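Local coordinates for protein carbonic anhydrase (Sordaria macrospora, PDB 4O1J) that probably catalyses the reversible hydration of carbon dioxide to hydrogencarbonate, with one zinc ion bound in each subunit, at residues F18-A21 with L22-N26; G125-G129 with V130-W134; L138-V141 with R142-A146. All coordinates share one frame; numbering follows the deposited sequence.

Interaction 1: F18-A21 with L22-N26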
loop_
_atom_site.group_PDB
_atom_site.type_symbol
_atom_site.label_atom_id
_atom_site.label_comp_id
_atom_site.label_asym_id
_atom_site.label_seq_id
_atom_site.Cartn_x
_atom_site.Cartn_y
_atom_site.Cartn_z
ATOM N N PHE A 18 20.631 -16.880 16.039
ATOM C CA PHE A 18 20.583 -15.440 16.235
ATOM C C PHE A 18 21.770 -14.950 17.078
ATOM O O PHE A 18 22.411 -13.934 16.763
ATOM C CB PHE A 18 19.250 -15.059 16.874
ATOM C CG PHE A 18 19.212 -13.670 17.423
ATOM C CD1 PHE A 18 19.180 -13.457 18.791
ATOM C CD2 PHE A 18 19.183 -12.577 16.576
ATOM C CE1 PHE A 18 19.131 -12.177 19.302
ATOM C CE2 PHE A 18 19.136 -11.295 17.081
ATOM C CZ PHE A 18 19.111 -11.093 18.443
ATOM N N HIS A 19 22.074 -15.685 18.143
ATOM C CA HIS A 19 23.172 -15.309 19.027
ATOM C C HIS A 19 24.507 -15.504 18.313
ATOM O O HIS A 19 25.465 -14.752 18.537
ATOM C CB HIS A 19 23.122 -16.115 20.326
ATOM C CG HIS A 19 22.035 -15.684 21.264
ATOM N ND1 HIS A 19 21.748 -14.355 21.520
ATOM C CD2 HIS A 19 21.150 -16.400 21.996
ATOM C CE1 HIS A 19 20.747 -14.277 22.373
ATOM N NE2 HIS A 19 20.365 -15.507 22.683
ATOM N N TYR A 20 24.552 -16.488 17.419
ATOM C CA TYR A 20 25.726 -16.684 16.586
ATOM C C TYR A 20 25.874 -15.492 15.646
ATOM O O TYR A 20 26.989 -15.048 15.372
ATOM C CB TYR A 20 25.644 -17.983 15.781
ATOM C CG TYR A 20 26.787 -18.125 14.796
ATOM C CD1 TYR A 20 28.078 -18.409 15.234
ATOM C CD2 TYR A 20 26.587 -17.924 13.433
ATOM C CE1 TYR A 20 29.133 -18.517 14.338
ATOM C CE2 TYR A 20 27.634 -18.029 12.533
ATOM C CZ TYR A 20 28.905 -18.326 12.989
ATOM O OH TYR A 20 29.947 -18.428 12.092
ATOM N N ALA A 21 24.746 -14.975 15.155
ATOM C CA ALA A 21 24.780 -13.803 14.273
ATOM C C ALA A 21 25.313 -12.561 15.000
ATOM O O ALA A 21 26.057 -11.755 14.423
ATOM C CB ALA A 21 23.391 -13.527 13.699
ATOM N N LEU A 22 24.945 -12.418 16.272
ATOM C CA LEU A 22 25.463 -11.312 17.076
ATOM C C LEU A 22 26.964 -11.475 17.316
ATOM O O LEU A 22 27.741 -10.511 17.233
ATOM C CB LEU A 22 24.714 -11.216 18.404
ATOM C CG LEU A 22 23.233 -10.844 18.262
ATOM C CD1 LEU A 22 22.603 -10.555 19.618
ATOM C CD2 LEU A 22 23.054 -9.661 17.314
ATOM N N SER A 23 27.362 -12.705 17.619
ATOM C CA SER A 23 28.768 -13.032 17.818
ATOM C C SER A 23 29.623 -12.728 16.577
ATOM O O SER A 23 30.703 -12.126 16.678
ATOM C CB SER A 23 28.894 -14.507 18.198
ATOM O OG SER A 23 30.208 -14.979 17.993
ATOM N N SER A 24 29.122 -13.129 15.410
ATOM C CA SER A 24 29.837 -12.937 14.154
ATOM C C SER A 24 29.877 -11.464 13.811
ATOM O O SER A 24 30.832 -10.983 13.201
ATOM C CB SER A 24 29.184 -13.723 13.018
ATOM O OG SER A 24 29.183 -15.112 13.285
ATOM N N ASN A 25 28.832 -10.745 14.205
ATOM C CA ASN A 25 28.839 -9.307 14.022
ATOM C C ASN A 25 29.969 -8.692 14.829
ATOM O O ASN A 25 30.740 -7.887 14.311
ATOM C CB ASN A 25 27.502 -8.687 14.427
ATOM C CG ASN A 25 27.616 -7.195 14.701
ATOM O OD1 ASN A 25 27.656 -6.379 13.775
ATOM N ND2 ASN A 25 27.689 -6.834 15.979
ATOM N N ASN A 26 30.075 -9.089 16.094
ATOM C CA ASN A 26 31.126 -8.558 16.951
ATOM C C ASN A 26 32.525 -8.906 16.423
ATOM O O ASN A 26 33.461 -8.097 16.517
ATOM C CB ASN A 26 30.945 -9.074 18.381
ATOM C CG ASN A 26 31.954 -8.486 19.351
ATOM O OD1 ASN A 26 32.905 -9.155 19.757
ATOM N ND2 ASN A 26 31.751 -7.226 19.725
#
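Two aromatic rings each receive the residue four places on over one face: Leu22 CG stands 4.1 Å above the Phe18 ring plane, and Ser24 OG 3.2 Å above that of Tyr20, both displaced toward the rim. Leu22 also serves a third ring, its CD1 lying at the edge of His19, near the plane. These contacts run along helix 16-35, i to i+4 except His19 with Leu22 (i to i+3). The Leu22 branch slants across Phe18, with CD1 3.7 Å from CZ. Tyr20 has CG anti to its own backbone N (chi1 174°), which carries the ring along the helix to Ser24. With chi1 at -61°, OG of Ser24 lies beside its own N and turns back to Tyr20 O. An alanine in place of Ser24 would probably leave that carbonyl with a single helical bond and the Tyr20 face without its hydroxyl. On the side of Phe18, His192 of the second subunit stacks with the ring, so the helix lies against a neighbour. Tyr20 O is gripped twice, by Ser24 N at 2.9 Å and by Ser24 OG at 3.0 Å, which approach from opposite faces of the carbonyl plane, OG standing 36° out of it.

Interaction 2: G125-G129 with V130-W134; sequences GRIGG and VLDTW
The carboxylate of Asp132 reaches back to two successive backbone amides, Ile127 N and Gly128 N, and so ties the loop after helix 116-122 to the first turn of helix 131-134. Between them the chain reverses in a type II' beta turn from Gly128 to Leu131. Positive phi at Gly129 (57°), the second turn position, suits glycine, and a side chain on Gly128 would be jammed against the preceding carbonyl oxygen. The closing bond, Leu131 N to Gly128 O, is weak at 3.4 Å.

In Asp132, CG lies anti to the carbonyl carbon and beside the backbone N (chi1 -56°), which swings the carboxylate toward the loop. Its two oxygens divide the work: OD1 takes Ile127 N at 3.0 Å through its syn lone pair, whereas OD2 receives Gly128 N at 2.9 Å in a bond weakened by its bend (130°). With one amide on each oxygen, rotation of the carboxylate is probably restricted. The Arg126 guanidinium presents an edge to Asp132 CG, but NE stays 4.3 Å from OD2, beyond a salt bridge; the pairing of opposite charges may still favour the ionised carboxylate.

Ile127 sends CG1 beside its own N and CG2 anti to it. The CG2 branch meets Leu131 CD1 at 3.8 Å, the two side chains crossing at about a right angle. Beyond the turn, Val130 N is hydrogen-bonded to Glu96 of the second subunit, and Val130 packs on its counterpart in the fourth, placing Val130 where subunits of the tetramer meet. A water lying between the loop and the helix donates a hydrogen bond to Gly129 O at 2.9 Å.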
loop_
_atom_site.group_PDB
_atom_site.type_symbol
_atom_site.label_atom_id
_atom_site.label_comp_id
_atom_site.label_asym_id
_atom_site.label_seq_id
_atom_site.Cartn_x
_atom_site.Cartn_y
_atom_site.Cartn_z
ATOM N N GLY A 125 -1.887 -22.414 -8.603
ATOM C CA GLY A 125 -2.553 -22.586 -7.328
ATOM C C GLY A 125 -2.541 -21.290 -6.548
ATOM O O GLY A 125 -1.756 -20.393 -6.842
ATOM N N ARG A 126 -3.422 -21.179 -5.561
ATOM C CA ARG A 126 -3.375 -20.042 -4.661
ATOM C C ARG A 126 -2.179 -20.208 -3.744
ATOM O O ARG A 126 -2.039 -21.227 -3.070
ATOM C CB ARG A 126 -4.665 -19.925 -3.850
ATOM C CG ARG A 126 -5.875 -19.559 -4.685
ATOM C CD ARG A 126 -6.815 -18.614 -3.954
ATOM N NE ARG A 126 -6.408 -17.216 -4.089
ATOM C CZ ARG A 126 -7.220 -16.177 -3.908
ATOM N NH1 ARG A 126 -8.494 -16.373 -3.592
ATOM N NH2 ARG A 126 -6.761 -14.939 -4.048
ATOM N N ILE A 127 -1.307 -19.210 -3.727
ATOM C CA ILE A 127 -0.163 -19.234 -2.828
ATOM C C ILE A 127 -0.635 -18.900 -1.417
ATOM O O ILE A 127 0.003 -19.267 -0.428
ATOM C CB ILE A 127 0.928 -18.261 -3.292
ATOM C CG1 ILE A 127 1.314 -18.585 -4.735
ATOM C CG2 ILE A 127 2.151 -18.340 -2.391
ATOM C CD1 ILE A 127 2.369 -17.682 -5.293
ATOM N N GLY A 128 -1.775 -18.220 -1.335
ATOM C CA GLY A 128 -2.380 -17.896 -0.058
ATOM C C GLY A 128 -1.955 -16.561 0.521
ATOM O O GLY A 128 -0.942 -15.973 0.123
ATOM N N GLY A 129 -2.753 -16.083 1.473
ATOM C CA GLY A 129 -2.513 -14.815 2.131
ATOM C C GLY A 129 -2.445 -13.652 1.167
ATOM O O GLY A 129 -3.206 -13.556 0.201
ATOM N N VAL A 130 -1.514 -12.760 1.456
ATOM C CA VAL A 130 -1.311 -11.533 0.705
ATOM C C VAL A 130 -0.545 -11.752 -0.608
ATOM O O VAL A 130 -0.597 -10.915 -1.512
ATOM C CB VAL A 130 -0.576 -10.509 1.599
ATOM C CG1 VAL A 130 0.793 -10.120 1.031
ATOM C CG2 VAL A 130 -1.460 -9.304 1.865
ATOM N N LEU A 131 0.138 -12.892 -0.709
ATOM C CA LEU A 131 1.106 -13.146 -1.782
ATOM C C LEU A 131 0.551 -13.147 -3.211
ATOM O O LEU A 131 1.239 -12.731 -4.134
ATOM C CB LEU A 131 1.823 -14.472 -1.514
ATOM C CG LEU A 131 2.880 -14.390 -0.405
ATOM C CD1 LEU A 131 3.112 -15.736 0.264
ATOM C CD2 LEU A 131 4.187 -13.850 -0.964
ATOM N N ASP A 132 -0.675 -13.612 -3.406
ATOM C CA ASP A 132 -1.265 -13.596 -4.744
ATOM C C ASP A 132 -1.458 -12.160 -5.240
ATOM O O ASP A 132 -1.266 -11.855 -6.425
ATOM C CB ASP A 132 -2.589 -14.352 -4.738
ATOM C CG ASP A 132 -2.435 -15.771 -4.224
ATOM O OD1 ASP A 132 -2.254 -16.700 -5.045
ATOM O OD2 ASP A 132 -2.478 -15.951 -2.988
ATOM N N THR A 133 -1.768 -11.268 -4.305
ATOM C CA THR A 133 -1.964 -9.865 -4.623
ATOM C C THR A 133 -0.634 -9.179 -4.893
ATOM O O THR A 133 -0.517 -8.408 -5.845
ATOM C CB THR A 133 -2.700 -9.129 -3.478
ATOM O OG1 THR A 133 -3.989 -9.723 -3.276
ATOM C CG2 THR A 133 -2.879 -7.653 -3.804
ATOM N N TRP A 134 0.377 -9.476 -4.085
ATOM C CA TRP A 134 1.686 -8.872 -4.303
ATOM C C TRP A 134 2.274 -9.347 -5.627
ATOM O O TRP A 134 2.835 -8.556 -6.384
ATOM C CB TRP A 134 2.649 -9.190 -3.157
ATOM C CG TRP A 134 4.041 -8.684 -3.426
ATOM C CD1 TRP A 134 5.127 -9.431 -3.794
ATOM C CD2 TRP A 134 4.484 -7.322 -3.395
ATOM N NE1 TRP A 134 6.221 -8.619 -3.974
ATOM C CE2 TRP A 134 5.853 -7.315 -3.736
ATOM C CE3 TRP A 134 3.860 -6.101 -3.102
ATOM C CZ2 TRP A 134 6.608 -6.147 -3.793
ATOM C CZ3 TRP A 134 4.609 -4.937 -3.163
ATOM C CH2 TRP A 134 5.969 -4.969 -3.507
HETATM O O HOH W 1 -3.752 -11.993 -2.161
#

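Interaction 3: L138-V141 with R142-A146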
loop_
_atom_site.group_PDB
_atom_site.type_symbol
_atom_site.label_atom_id
_atom_site.label_comp_id
_atom_site.label_asym_id
_atom_site.label_seq_id
_atom_site.Cartn_x
_atom_site.Cartn_y
_atom_site.Cartn_z
ATOM N N LEU A 138 3.327 -9.822 -11.510
ATOM C CA LEU A 138 4.157 -10.869 -12.108
ATOM C C LEU A 138 3.268 -11.893 -12.813
ATOM O O LEU A 138 3.624 -12.434 -13.862
ATOM C CB LEU A 138 5.030 -11.553 -11.053
ATOM C CG LEU A 138 6.540 -11.621 -11.305
ATOM C CD1 LEU A 138 7.214 -12.522 -10.282
ATOM C CD2 LEU A 138 6.840 -12.093 -12.713
ATOM N N LYS A 139 2.111 -12.160 -12.213
ATOM C CA LYS A 139 1.099 -13.018 -12.816
ATOM C C LYS A 139 0.579 -12.361 -14.092
ATOM O O LYS A 139 0.235 -13.042 -15.057
ATOM C CB LYS A 139 -0.044 -13.273 -11.827
ATOM C CG LYS A 139 -0.748 -14.615 -11.981
ATOM C CD LYS A 139 -0.065 -15.680 -11.116
ATOM C CE LYS A 139 -0.888 -16.959 -10.975
ATOM N NZ LYS A 139 -1.466 -17.450 -12.257
ATOM N N THR A 140 0.547 -11.030 -14.103
ATOM C CA THR A 140 0.127 -10.293 -15.292
ATOM C C THR A 140 1.142 -10.446 -16.412
ATOM O O THR A 140 0.776 -10.605 -17.571
ATOM C CB THR A 140 -0.085 -8.794 -14.989
ATOM O OG1 THR A 140 -1.179 -8.641 -14.078
ATOM C CG2 THR A 140 -0.403 -8.027 -16.265
ATOM N N VAL A 141 2.420 -10.425 -16.058
ATOM C CA VAL A 141 3.485 -10.672 -17.026
ATOM C C VAL A 141 3.395 -12.112 -17.545
ATOM O O VAL A 141 3.688 -12.385 -18.712
ATOM C CB VAL A 141 4.874 -10.399 -16.411
ATOM C CG1 VAL A 141 5.983 -10.836 -17.352
ATOM C CG2 VAL A 141 5.014 -8.923 -16.099
ATOM N N ARG A 142 2.968 -13.023 -16.676
ATOM C CA ARG A 142 2.786 -14.422 -17.052
ATOM C C ARG A 142 1.765 -14.540 -18.169
ATOM O O ARG A 142 1.997 -15.213 -19.175
ATOM C CB ARG A 142 2.328 -15.256 -15.852
ATOM C CG ARG A 142 2.709 -16.720 -15.923
ATOM C CD ARG A 142 1.555 -17.623 -15.543
ATOM N NE ARG A 142 0.700 -17.879 -16.694
ATOM C CZ ARG A 142 0.910 -18.849 -17.582
ATOM N NH1 ARG A 142 1.947 -19.665 -17.445
ATOM N NH2 ARG A 142 0.080 -19.007 -18.607
ATOM N N TYR A 143 0.641 -13.857 -17.983
ATOM C CA TYR A 143 -0.492 -13.942 -18.894
ATOM C C TYR A 143 -0.167 -13.367 -20.265
ATOM O O TYR A 143 -0.637 -13.867 -21.285
ATOM C CB TYR A 143 -1.690 -13.196 -18.309
ATOM C CG TYR A 143 -2.215 -13.764 -17.006
ATOM C CD1 TYR A 143 -1.975 -15.089 -16.649
ATOM C CD2 TYR A 143 -2.961 -12.974 -16.135
ATOM C CE1 TYR A 143 -2.462 -15.608 -15.459
ATOM C CE2 TYR A 143 -3.452 -13.483 -14.943
ATOM C CZ TYR A 143 -3.201 -14.802 -14.610
ATOM O OH TYR A 143 -3.686 -15.315 -13.427
ATOM N N ASN A 144 0.640 -12.312 -20.286
ATOM C CA ASN A 144 0.935 -11.611 -21.529
ATOM C C ASN A 144 2.053 -12.266 -22.332
ATOM O O ASN A 144 2.265 -11.933 -23.496
ATOM C CB ASN A 144 1.312 -10.156 -21.241
ATOM C CG ASN A 144 0.225 -9.403 -20.497
ATOM O OD1 ASN A 144 -0.950 -9.766 -20.557
ATOM N ND2 ASN A 144 0.617 -8.345 -19.789
ATOM N N HIS A 145 2.758 -13.209 -21.714
ATOM C CA HIS A 145 3.827 -13.929 -22.396
ATOM C C HIS A 145 3.631 -15.430 -22.267
ATOM O O HIS A 145 4.595 -16.196 -22.318
ATOM C CB HIS A 145 5.194 -13.526 -21.848
ATOM C CG HIS A 145 5.467 -12.058 -21.946
ATOM N ND1 HIS A 145 4.917 -11.141 -21.077
ATOM C CD2 HIS A 145 6.203 -11.348 -22.830
ATOM C CE1 HIS A 145 5.319 -9.927 -21.411
ATOM N NE2 HIS A 145 6.098 -10.024 -22.473
ATOM N N ALA A 146 2.377 -15.841 -22.098
ATOM C CA ALA A 146 2.052 -17.238 -21.849
ATOM C C ALA A 146 2.550 -18.142 -22.973
ATOM O O ALA A 146 3.023 -19.241 -22.712
ATOM C CB ALA A 146 0.557 -17.405 -21.659
#
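Tyr143 lies back over Lys139, one turn earlier in helix 136-144; its CB is 3.7 Å from Thr140 O. Its first torsion sets CG beside the backbone N (chi1 -63°), laying one ring face on Lys139 O, 3.2 Å from the plane and over its centre. CG, CD1 and CD2 all have that oxygen, acceptor of the helical bond from Tyr143 N, as nearest partner, CG at 3.2 Å; CE1 and CE2 face it too, CE1 also nearing Lys139 NZ. CZ meets Lys139 CG at 3.6 Å. At the tip, OH lies 3.3 Å from Lys139 CG and accepts a hydrogen bond from Lys139 NZ at 3.3 Å, the lysine bending at chi2 and chi4 to bring its ammonium there; Asp124 is a long, weak second partner.

At the helix end, His145, N-cap of helix 146-151, turns its ring edge to Val141 O. ND1 donates at 2.9 Å and 156°, in the carbonyl plane and on a lone pair, while His145 N adds a weak bond to the same oxygen. Val141 and His145 pack on helix 155-176, and Leu138 sits between that helix and helix 116-122; Tyr143 and Thr140 instead meet Asn176 of the third subunit.

Interaction 1 comes first along the chain, on helix 16-35: its centre is 34 Å from that of interaction 2 and 42 Å from that of interaction 3, on the opposite side of the chain's centre from the latter. Interactions 2 and 3 follow in series, with centres 15 Å apart, on the successive helices 131-134 and 136-144, both in the part of the chain shared with other carbonic anhydrases. Both touch the third subunit, whereas interactions 1 and 2 both touch the second. The N-terminal helix and the 125-146 region therefore contribute to assembly at separate places. Interaction 3 comes nearer the metal, Leu138 being about 8 Å from the zinc ion by its side chain.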